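Local coordinates for protein regulator of chromosome condensation (Saccharomyces cerevisiae, PDB 3OF7) that promotes the exchange of GDP for GTP on the small GTPases GSP1 and GSP2, binds chromatin and controls RNA metabolism and transport, at residues A[266-271]-A[318-323]. Residues are numbered along the deposited sequence; the frame is centred on the assembly and turned at random.
Sequences ENHCFA and IAAGEH
Strands 268-271 and 318-320 run antiparallel, at 176°, but their axes stay 8.7 Å apart; they belong to two different sheets and meet through side chains, and the one backbone bond between the segments lies in the loops, just before the first strand and just after the second. There the N-H of Glu266 points almost straight (167°) at Gly321 O, 3.0 Å from its N, approaching from above the carbonyl plane. The same oxygen takes a weak second bond from His268: NE2 lies 3.4 Å from Gly321 O, which is at the edge of the imidazole, near its plane. His268 CE1 also touches Ala320 CB, at 3.6 Å. Farther along the strands, Ile318 CG2 rests over one face of the Phe270 ring as a CH-pi contact, 4.2 Å from the centroid and displaced toward the rim, while Ile318 CD1 packs 3.8 Å from Phe270 CB. Toward the loops, the Glu266 side chain, extended beyond CG, crosses that of Glu322 at a slant, its OE1 3.4 Å from Glu322 CG. The carboxylates come close, with Glu266 OE1 4.1 Å from Glu322 OE2; Ser386 OG holds Glu266 OE2 and His387 NE2 holds Glu322 OE1, both from just before strand 388-393 of the next blade, and the histidine bond may partly offset the like charges. This is the packing of neighbouring blades in the seven-bladed beta-propeller of the RCC1 family: the first strand of one blade, 315-320, lies against the second strand of the blade before it, 268-273, with Phe270, Ile318 and Ala320 forming the apolar part of the interface and Gly321 O taking bonds from both loop and strand of the preceding blade.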
# COMPACT_ATOMS: atom_id res chain seq x y z
N GLU A 266 6.00 5.84 0.92
CA GLU A 266 5.46 7.17 0.69
C GLU A 266 6.33 7.99 -0.27
O GLU A 266 5.83 8.51 -1.28
CB GLU A 266 5.22 7.90 2.01
CG GLU A 266 4.08 7.27 2.80
CD GLU A 266 3.54 8.15 3.91
OE1 GLU A 266 3.97 9.31 4.07
OE2 GLU A 266 2.65 7.65 4.64
N ASN A 267 7.62 8.06 0.04
CA ASN A 267 8.57 8.86 -0.74
C ASN A 267 9.82 8.08 -1.13
O ASN A 267 10.85 8.66 -1.51
CB ASN A 267 8.96 10.12 0.06
CG ASN A 267 7.77 11.01 0.34
OD1 ASN A 267 7.00 11.36 -0.56
ND2 ASN A 267 7.61 11.40 1.61
N HIS A 268 9.74 6.75 -1.03
CA HIS A 268 10.82 5.87 -1.48
C HIS A 268 10.22 4.68 -2.20
O HIS A 268 9.03 4.38 -2.03
CB HIS A 268 11.72 5.43 -0.32
CG HIS A 268 11.02 4.63 0.73
ND1 HIS A 268 11.34 3.31 0.99
CD2 HIS A 268 10.04 4.96 1.60
CE1 HIS A 268 10.57 2.86 1.97
NE2 HIS A 268 9.78 3.84 2.36
N CYS A 269 11.04 3.99 -2.99
CA CYS A 269 10.52 3.03 -3.96
C CYS A 269 11.41 1.81 -4.07
O CYS A 269 12.59 1.85 -3.72
CB CYS A 269 10.41 3.70 -5.33
SG CYS A 269 9.53 5.27 -5.34
N PHE A 270 10.83 0.73 -4.58
CA PHE A 270 11.53 -0.53 -4.78
C PHE A 270 11.27 -1.10 -6.16
O PHE A 270 10.16 -0.97 -6.70
CB PHE A 270 11.10 -1.56 -3.73
CG PHE A 270 11.53 -1.21 -2.35
CD1 PHE A 270 12.77 -1.62 -1.89
CD2 PHE A 270 10.71 -0.46 -1.52
CE1 PHE A 270 13.19 -1.29 -0.61
CE2 PHE A 270 11.12 -0.13 -0.24
CZ PHE A 270 12.36 -0.54 0.21
N ALA A 271 12.30 -1.73 -6.72
CA ALA A 271 12.15 -2.47 -7.96
C ALA A 271 12.95 -3.77 -7.86
O ALA A 271 14.08 -3.78 -7.37
CB ALA A 271 12.60 -1.65 -9.15
N ILE A 318 6.64 -6.60 -1.23
CA ILE A 318 7.18 -5.55 -0.38
C ILE A 318 6.04 -4.61 -0.01
O ILE A 318 5.17 -4.33 -0.83
CB ILE A 318 8.29 -4.76 -1.12
CG1 ILE A 318 9.45 -5.68 -1.52
CG2 ILE A 318 8.80 -3.60 -0.26
CD1 ILE A 318 10.31 -5.10 -2.62
N ALA A 319 6.04 -4.13 1.23
CA ALA A 319 5.15 -3.06 1.63
C ALA A 319 6.00 -2.02 2.34
O ALA A 319 6.94 -2.38 3.05
CB ALA A 319 4.06 -3.58 2.56
N ALA A 320 5.67 -0.75 2.16
CA ALA A 320 6.45 0.30 2.83
C ALA A 320 5.59 1.50 3.22
O ALA A 320 4.64 1.84 2.52
CB ALA A 320 7.64 0.74 1.95
N GLY A 321 5.93 2.12 4.35
CA GLY A 321 5.22 3.30 4.83
C GLY A 321 5.99 4.58 4.61
O GLY A 321 6.70 4.71 3.62
N GLU A 322 5.85 5.54 5.53
CA GLU A 322 6.61 6.78 5.42
C GLU A 322 8.12 6.56 5.63
O GLU A 322 8.95 7.03 4.83
CB GLU A 322 6.08 7.86 6.37
CG GLU A 322 6.72 9.23 6.09
CD GLU A 322 6.14 10.37 6.90
OE1 GLU A 322 5.50 10.14 7.94
OE2 GLU A 322 6.37 11.51 6.48
N HIS A 323 8.47 5.84 6.69
CA HIS A 323 9.88 5.74 7.09
C HIS A 323 10.33 4.32 7.40
O HIS A 323 11.34 4.13 8.08
CB HIS A 323 10.15 6.61 8.32
CG HIS A 323 9.87 8.07 8.11
ND1 HIS A 323 9.24 8.85 9.06
CD2 HIS A 323 10.18 8.90 7.09
CE1 HIS A 323 9.16 10.09 8.61
NE2 HIS A 323 9.72 10.15 7.42